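Local atomic coordinates of phospholipase C beta (Meleagris gallopavo, PDB entry 1JAD), a protein that forms the long, almost wholly helical C-terminal coiled-coil region of a phospholipase C beta and pairs with a second copy of itself. Residues E92-H95 against D96-R100; S134-K137 against D138-K142; V220-Y223 against E224-K228. All coordinates share one frame; numbering follows the deposited sequence.

Contact 1 (E92-H95 against D96-R100); sequences EEYH and DGIRR
Asp96 sits one turn after Glu92 on the long helix 75-155 of this coiled coil, bonded through its backbone N to Glu92 O, and its CB rests 3.2 Å from that same Glu92 O. With CG anti to the backbone N (chi1 171°), the carboxylate lies beside the carbonyl carbon and faces Arg99 and Arg100, three and four residues on. Arg99 NH2 makes a salt bridge of 3.2 Å with Asp96 OD2; the oxygen is in the guanidinium plane, but the nitrogen approaches from above the carboxylate. Arg100 NE makes a second salt bridge, 3.1 Å to Asp96 OD1. The network also takes in Glu93, whose bent chain brings OE2 to 4.0 Å from Arg100 NH2. That link is long and purely electrostatic, since Glu93 OE2 lies well out of the guanidinium plane. Lys140 of the second subunit also holds Asp96 OD2, while Arg99 pairs through NH1 with Glu103 of its own chain and through NH2 with Glu133 of the second subunit.

His95 contributes its carbonyl, which takes the N-H of Arg99 at 2.8 Å between His95 O and Arg99 N. Its imidazole has Tyr94 CD2 over one face, toward the rim, and it packs on Tyr223 and Lys226 of helix 161-245.

Ile98 occupies another side of the helix, toward Leu44 of helix 28-64. Its CG1 makes a CH-pi contact over one face of the Tyr94 ring, 4.3 Å from the centroid and 17° off the normal, while Ile98 CD1 lies 4.0 Å from Tyr94 CE1.

Contact 2 (S134-K137 against D138-K142); sequences SNIK and DIKKK
Asp138 binds Ser134 through the backbone: its N-H points almost straight at Ser134 O, with 3.2 Å between Asp138 N and that oxygen and an angle of 171° at the hydrogen. The following residues keep the i to i+4 pattern of an alpha helix, Lys140 N giving its hydrogen to Ile136 O at 3.1 Å and Lys141 N likewise to Lys137 O. The Asp138 carboxylate folds back beside its own N (chi1 -66°), which carries OD2 to 3.0 Å from Ser134 O. Both of these oxygens are acceptors, so the approach is a close passage rather than a bond and is probably somewhat unfavourable.

On the exposed face, Lys137 and Lys141 run side by side and point the same way. Lys141 is extended from CG onward, whereas Lys137 bends at its third torsion, and Lys137 CE comes to 3.7 Å from Lys141 NZ. The two ammonium nitrogens, Lys137 NZ and Lys141 NZ, are 4.1 Å apart, a like-charge approach that solvent, and perhaps the Asp138 carboxylate nearby, would soften.

Lys140 starts over the preceding turn, its CG 3.0 Å from Ile136 O and 4.3 Å from Ile136 CG2. The chain then leads away, and its NZ finds an anionic partner in Asp96 of the second subunit. Ile136 meets that subunit too, at Arg99.

The remaining face is turned inward against the same chain. Asn135 gives an ND2 hydrogen to Gln12 O and touches Leu13, while Ile139 lies on Val10, all three in the N-terminal part of the chain. As apolar residues of a coiled coil do, Ile136 and Ile139 face the partner helix, 161-245, where Ile136 packs on Ile183 and Leu186, Asn135 on Leu186, and Ile139 on Thr182.

Contact 3 (V220-Y223 against E224-K228); sequences VAEY and EEKLK
Val220 O receives the N-H of Glu224 almost in a straight line, 3.0 Å from Glu224 N with an angle of 177°. Glu225 N is satisfied in the same way by Ala221 O, and Leu227 N by Tyr223 O. Lys226 N meets Glu222 O at 2.8 Å, close to the line of the carbonyl bond. Further on, Lys228 N has two acceptors, Glu224 O and Glu225 O, and Lys226 O accepts from Thr229 OG1.

Among the side chains, Glu224 reaches back along the first turn, extended beyond CG: with CG beside its backbone N (chi1 -62°), OE2 arrives 3.3 Å from Val220 CG1. The same Glu224 OE2 is 3.2 Å from Val220 O, two acceptors with no bond between them. Glu222 OE1 is paired with Lys102 on helix 75-155. Glu222 OE2 and Lys226 NZ, 5.2 Å apart, stay short of contact, while Glu222 CG and Lys226 CG lie 4.1 Å apart.

Tyr223 and Leu227 lie alongside each other, pointing the same way, with Leu227 CD2 3.5 Å from Tyr223 OH. Leu227 packs on Val180 of the second subunit, whereas Tyr223 reaches both Arg99 of its own chain and Lys140 of the second subunit. Buried where helix 161-245 meets helix 75-155 and the second subunit, these two belong to the core of the antiparallel coiled coil that the long helices build.

From the N terminus, contact 1 comes first on helix 75-155, contact 2 follows farther along the same helix, and contact 3 lies on helix 161-245 after the chain has turned back. Each joins successive turns of one helix, so none closes a loop, and in series they neither nest nor cross. The hairpin nevertheless brings contacts 1 and 3 together, their centres about 10 Å apart, with the Tyr223 ring against the backbone of His95 and Asp96. Contact 2 lies on the other side of the chain's centre, about 63 Å from contact 1 between centres. All three touch the second subunit, where Lys140 and Asp96 link contacts 2 and 1 of different copies.

Contact 1 (E92-H95 against D96-R100)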
loop_
_atom_site.group_PDB
_atom_site.type_symbol
_atom_site.label_atom_id
_atom_site.label_comp_id
_atom_site.label_asym_id
_atom_site.label_seq_id
_atom_site.Cartn_x
_atom_site.Cartn_y
_atom_site.Cartn_z
ATOM N N GLU A 92 13.025 -29.580 -19.690
ATOM C CA GLU A 92 12.821 -28.169 -20.006
ATOM C C GLU A 92 11.497 -27.620 -19.484
ATOM O O GLU A 92 11.471 -26.558 -18.856
ATOM C CB GLU A 92 12.916 -27.938 -21.522
ATOM C CG GLU A 92 14.322 -28.162 -22.106
ATOM C CD GLU A 92 14.399 -27.949 -23.624
ATOM O OE1 GLU A 92 15.525 -27.939 -24.167
ATOM O OE2 GLU A 92 13.340 -27.800 -24.279
ATOM N N GLU A 93 10.400 -28.336 -19.721
ATOM C CA GLU A 93 9.104 -27.857 -19.264
ATOM C C GLU A 93 8.979 -28.018 -17.750
ATOM O O GLU A 93 8.358 -27.192 -17.083
ATOM C CB GLU A 93 7.965 -28.609 -19.972
ATOM C CG GLU A 93 6.670 -27.782 -20.184
ATOM C CD GLU A 93 6.090 -27.177 -18.896
ATOM O OE1 GLU A 93 5.727 -27.944 -17.973
ATOM O OE2 GLU A 93 5.993 -25.928 -18.812
ATOM N N TYR A 94 9.575 -29.081 -17.212
ATOM C CA TYR A 94 9.521 -29.349 -15.777
ATOM C C TYR A 94 10.179 -28.259 -14.919
ATOM O O TYR A 94 9.568 -27.724 -13.983
ATOM C CB TYR A 94 10.184 -30.695 -15.467
ATOM C CG TYR A 94 10.343 -30.973 -13.981
ATOM C CD1 TYR A 94 9.230 -31.105 -13.147
ATOM C CD2 TYR A 94 11.613 -31.056 -13.400
ATOM C CE1 TYR A 94 9.376 -31.305 -11.771
ATOM C CE2 TYR A 94 11.770 -31.256 -12.025
ATOM C CZ TYR A 94 10.648 -31.374 -11.216
ATOM O OH TYR A 94 10.800 -31.519 -9.849
ATOM N N HIS A 95 11.431 -27.941 -15.222
ATOM C CA HIS A 95 12.133 -26.931 -14.455
ATOM C C HIS A 95 11.526 -25.558 -14.691
ATOM O O HIS A 95 11.362 -24.788 -13.744
ATOM C CB HIS A 95 13.612 -26.961 -14.815
ATOM C CG HIS A 95 14.280 -28.254 -14.459
ATOM N ND1 HIS A 95 14.415 -28.685 -13.157
ATOM C CD2 HIS A 95 14.820 -29.225 -15.236
ATOM C CE1 HIS A 95 15.007 -29.866 -13.146
ATOM N NE2 HIS A 95 15.263 -30.216 -14.394
ATOM N N ASP A 96 11.180 -25.256 -15.944
ATOM C CA ASP A 96 10.557 -23.976 -16.266
ATOM C C ASP A 96 9.315 -23.836 -15.399
ATOM O O ASP A 96 9.015 -22.749 -14.892
ATOM C CB ASP A 96 10.165 -23.916 -17.743
ATOM C CG ASP A 96 9.325 -22.687 -18.081
ATOM O OD1 ASP A 96 8.205 -22.557 -17.534
ATOM O OD2 ASP A 96 9.774 -21.855 -18.902
ATOM N N GLY A 97 8.606 -24.947 -15.232
ATOM C CA GLY A 97 7.403 -24.966 -14.419
ATOM C C GLY A 97 7.693 -24.668 -12.962
ATOM O O GLY A 97 6.925 -23.956 -12.310
ATOM N N ILE A 98 8.792 -25.217 -12.440
ATOM C CA ILE A 98 9.172 -24.978 -11.055
ATOM C C ILE A 98 9.487 -23.490 -10.942
ATOM O O ILE A 98 9.108 -22.831 -9.970
ATOM C CB ILE A 98 10.429 -25.794 -10.661
ATOM C CG1 ILE A 98 10.152 -27.296 -10.818
ATOM C CG2 ILE A 98 10.829 -25.486 -9.223
ATOM C CD1 ILE A 98 9.016 -27.820 -9.926
ATOM N N ARG A 99 10.172 -22.965 -11.951
ATOM C CA ARG A 99 10.530 -21.551 -11.969
ATOM C C ARG A 99 9.265 -20.701 -11.869
ATOM O O ARG A 99 9.135 -19.860 -10.981
ATOM C CB ARG A 99 11.290 -21.209 -13.260
ATOM C CG ARG A 99 11.710 -19.759 -13.379
ATOM C CD ARG A 99 12.349 -19.470 -14.721
ATOM N NE ARG A 99 11.426 -19.680 -15.841
ATOM C CZ ARG A 99 10.327 -18.965 -16.074
ATOM N NH1 ARG A 99 9.995 -17.974 -15.262
ATOM N NH2 ARG A 99 9.562 -19.235 -17.121
ATOM N N ARG A 100 8.325 -20.939 -12.775
ATOM C CA ARG A 100 7.070 -20.190 -12.791
ATOM C C ARG A 100 6.272 -20.321 -11.501
ATOM O O ARG A 100 5.645 -19.367 -11.062
ATOM C CB ARG A 100 6.208 -20.617 -13.981
ATOM C CG ARG A 100 6.832 -20.311 -15.343
ATOM C CD ARG A 100 5.871 -20.693 -16.448
ATOM N NE ARG A 100 5.430 -22.070 -16.278
ATOM C CZ ARG A 100 4.181 -22.479 -16.476
ATOM N NH1 ARG A 100 3.258 -21.601 -16.855
ATOM N NH2 ARG A 100 3.847 -23.753 -16.265
#

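Contact 2 (S134-K137 against D138-K142)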
loop_
_atom_site.group_PDB
_atom_site.type_symbol
_atom_site.label_atom_id
_atom_site.label_comp_id
_atom_site.label_asym_id
_atom_site.label_seq_id
_atom_site.Cartn_x
_atom_site.Cartn_y
_atom_site.Cartn_z
ATOM N N SER A 134 -7.010 13.482 21.056
ATOM C CA SER A 134 -7.281 13.287 22.467
ATOM C C SER A 134 -6.516 14.343 23.269
ATOM O O SER A 134 -7.018 14.848 24.269
ATOM C CB SER A 134 -6.863 11.880 22.887
ATOM O OG SER A 134 -7.205 11.653 24.243
ATOM N N ASN A 135 -5.304 14.680 22.835
ATOM C CA ASN A 135 -4.532 15.707 23.533
ATOM C C ASN A 135 -5.255 17.025 23.397
ATOM O O ASN A 135 -5.402 17.764 24.365
ATOM C CB ASN A 135 -3.124 15.865 22.954
ATOM C CG ASN A 135 -2.237 14.685 23.261
ATOM O OD1 ASN A 135 -2.227 14.190 24.387
ATOM N ND2 ASN A 135 -1.463 14.244 22.275
ATOM N N ILE A 136 -5.710 17.310 22.182
ATOM C CA ILE A 136 -6.436 18.541 21.914
ATOM C C ILE A 136 -7.634 18.699 22.830
ATOM O O ILE A 136 -7.918 19.806 23.299
ATOM C CB ILE A 136 -6.961 18.605 20.471
ATOM C CG1 ILE A 136 -5.788 18.622 19.494
ATOM C CG2 ILE A 136 -7.855 19.845 20.299
ATOM C CD1 ILE A 136 -6.207 18.696 18.034
ATOM N N LYS A 137 -8.341 17.597 23.085
ATOM C CA LYS A 137 -9.516 17.666 23.937
ATOM C C LYS A 137 -9.130 18.026 25.370
ATOM O O LYS A 137 -9.704 18.939 25.970
ATOM C CB LYS A 137 -10.286 16.334 23.923
ATOM C CG LYS A 137 -11.709 16.468 24.451
ATOM C CD LYS A 137 -12.508 15.163 24.466
ATOM C CE LYS A 137 -12.055 14.229 25.584
ATOM N NZ LYS A 137 -12.926 13.013 25.709
ATOM N N ASP A 138 -8.152 17.315 25.918
ATOM C CA ASP A 138 -7.723 17.568 27.285
ATOM C C ASP A 138 -6.969 18.906 27.431
ATOM O O ASP A 138 -6.941 19.515 28.496
ATOM C CB ASP A 138 -6.927 16.358 27.778
ATOM C CG ASP A 138 -7.813 15.097 27.907
ATOM O OD1 ASP A 138 -8.751 15.100 28.742
ATOM O OD2 ASP A 138 -7.600 14.109 27.168
ATOM N N ILE A 139 -6.380 19.379 26.348
ATOM C CA ILE A 139 -5.707 20.668 26.374
ATOM C C ILE A 139 -6.789 21.735 26.567
ATOM O O ILE A 139 -6.649 22.646 27.389
ATOM C CB ILE A 139 -4.961 20.922 25.042
ATOM C CG1 ILE A 139 -3.729 20.030 24.968
ATOM C CG2 ILE A 139 -4.586 22.383 24.910
ATOM C CD1 ILE A 139 -2.775 20.274 26.087
ATOM N N LYS A 140 -7.882 21.609 25.818
ATOM C CA LYS A 140 -8.971 22.564 25.924
ATOM C C LYS A 140 -9.622 22.517 27.290
ATOM O O LYS A 140 -10.114 23.535 27.788
ATOM C CB LYS A 140 -10.012 22.333 24.819
ATOM C CG LYS A 140 -9.422 22.407 23.416
ATOM C CD LYS A 140 -10.417 22.892 22.364
ATOM C CE LYS A 140 -11.549 21.929 22.083
ATOM N NZ LYS A 140 -12.515 22.519 21.097
ATOM N N LYS A 141 -9.620 21.344 27.912
ATOM C CA LYS A 141 -10.210 21.216 29.238
ATOM C C LYS A 141 -9.355 21.917 30.290
ATOM O O LYS A 141 -9.877 22.642 31.133
ATOM C CB LYS A 141 -10.385 19.745 29.618
ATOM C CG LYS A 141 -11.438 19.000 28.810
ATOM C CD LYS A 141 -11.591 17.570 29.330
ATOM C CE LYS A 141 -12.614 16.776 28.525
ATOM N NZ LYS A 141 -12.757 15.367 29.025
ATOM N N LYS A 142 -8.043 21.688 30.253
ATOM C CA LYS A 142 -7.140 22.326 31.205
ATOM C C LYS A 142 -7.139 23.828 30.993
ATOM O O LYS A 142 -7.353 24.594 31.912
ATOM C CB LYS A 142 -5.699 21.824 31.041
ATOM C CG LYS A 142 -5.470 20.373 31.415
ATOM C CD LYS A 142 -3.993 20.010 31.270
ATOM C CE LYS A 142 -3.735 18.547 31.623
ATOM N NZ LYS A 142 -4.474 17.600 30.725
#

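Contact 3 (V220-Y223 against E224-K228)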
loop_
_atom_site.group_PDB
_atom_site.type_symbol
_atom_site.label_atom_id
_atom_site.label_comp_id
_atom_site.label_asym_id
_atom_site.label_seq_id
_atom_site.Cartn_x
_atom_site.Cartn_y
_atom_site.Cartn_z
ATOM N N VAL A 220 15.015 -18.169 -10.694
ATOM C CA VAL A 220 15.575 -18.166 -12.038
ATOM C C VAL A 220 16.968 -18.771 -12.051
ATOM O O VAL A 220 17.362 -19.406 -13.026
ATOM C CB VAL A 220 15.686 -16.742 -12.621
ATOM C CG1 VAL A 220 16.258 -16.814 -14.033
ATOM C CG2 VAL A 220 14.322 -16.060 -12.618
ATOM N N ALA A 221 17.713 -18.558 -10.970
ATOM C CA ALA A 221 19.079 -19.068 -10.851
ATOM C C ALA A 221 19.063 -20.591 -10.895
ATOM O O ALA A 221 19.886 -21.223 -11.551
ATOM C CB ALA A 221 19.699 -18.588 -9.547
ATOM N N GLU A 222 18.112 -21.174 -10.182
ATOM C CA GLU A 222 17.971 -22.613 -10.145
ATOM C C GLU A 222 17.660 -23.109 -11.557
ATOM O O GLU A 222 18.351 -23.979 -12.087
ATOM C CB GLU A 222 16.845 -22.973 -9.183
ATOM C CG GLU A 222 16.448 -24.418 -9.180
ATOM C CD GLU A 222 15.301 -24.668 -8.240
ATOM O OE1 GLU A 222 14.271 -23.975 -8.382
ATOM O OE2 GLU A 222 15.424 -25.555 -7.367
ATOM N N TYR A 223 16.628 -22.539 -12.171
ATOM C CA TYR A 223 16.247 -22.929 -13.519
ATOM C C TYR A 223 17.470 -22.988 -14.426
ATOM O O TYR A 223 17.746 -24.017 -15.054
ATOM C CB TYR A 223 15.230 -21.946 -14.092
ATOM C CG TYR A 223 14.948 -22.170 -15.556
ATOM C CD1 TYR A 223 14.257 -23.303 -15.994
ATOM C CD2 TYR A 223 15.428 -21.276 -16.511
ATOM C CE1 TYR A 223 14.056 -23.540 -17.354
ATOM C CE2 TYR A 223 15.235 -21.496 -17.869
ATOM C CZ TYR A 223 14.552 -22.629 -18.287
ATOM O OH TYR A 223 14.389 -22.841 -19.635
ATOM N N GLU A 224 18.207 -21.886 -14.495
ATOM C CA GLU A 224 19.405 -21.838 -15.327
ATOM C C GLU A 224 20.319 -23.024 -15.022
ATOM O O GLU A 224 20.696 -23.786 -15.917
ATOM C CB GLU A 224 20.165 -20.534 -15.082
ATOM C CG GLU A 224 19.385 -19.277 -15.446
ATOM C CD GLU A 224 20.098 -18.009 -15.003
ATOM O OE1 GLU A 224 21.205 -17.732 -15.510
ATOM O OE2 GLU A 224 19.553 -17.297 -14.134
ATOM N N GLU A 225 20.661 -23.180 -13.750
ATOM C CA GLU A 225 21.537 -24.262 -13.325
ATOM C C GLU A 225 21.027 -25.585 -13.884
ATOM O O GLU A 225 21.684 -26.210 -14.716
ATOM C CB GLU A 225 21.585 -24.321 -11.796
ATOM C CG GLU A 225 22.809 -25.019 -11.219
ATOM C CD GLU A 225 22.938 -26.485 -11.610
ATOM O OE1 GLU A 225 23.038 -26.784 -12.820
ATOM O OE2 GLU A 225 22.954 -27.342 -10.697
ATOM N N LYS A 226 19.851 -25.998 -13.419
ATOM C CA LYS A 226 19.221 -27.241 -13.845
ATOM C C LYS A 226 19.350 -27.517 -15.339
ATOM O O LYS A 226 19.697 -28.631 -15.754
ATOM C CB LYS A 226 17.739 -27.222 -13.472
ATOM C CG LYS A 226 17.470 -27.189 -11.987
ATOM C CD LYS A 226 17.945 -28.463 -11.319
ATOM C CE LYS A 226 17.583 -28.471 -9.841
ATOM N NZ LYS A 226 17.960 -29.758 -9.191
ATOM N N LEU A 227 19.074 -26.494 -16.140
ATOM C CA LEU A 227 19.120 -26.610 -17.593
ATOM C C LEU A 227 20.524 -26.894 -18.148
ATOM O O LEU A 227 20.676 -27.598 -19.144
ATOM C CB LEU A 227 18.559 -25.329 -18.221
ATOM C CG LEU A 227 18.095 -25.417 -19.673
ATOM C CD1 LEU A 227 16.927 -26.388 -19.741
ATOM C CD2 LEU A 227 17.659 -24.050 -20.184
ATOM N N LYS A 228 21.545 -26.351 -17.497
ATOM C CA LYS A 228 22.926 -26.530 -17.936
ATOM C C LYS A 228 23.451 -27.946 -17.685
ATOM O O LYS A 228 24.346 -28.420 -18.385
ATOM C CB LYS A 228 23.809 -25.472 -17.251
ATOM C CG LYS A 228 23.409 -24.037 -17.649
ATOM C CD LYS A 228 23.919 -22.957 -16.691
ATOM C CE LYS A 228 25.430 -22.844 -16.670
ATOM N NZ LYS A 228 25.863 -21.776 -15.727
#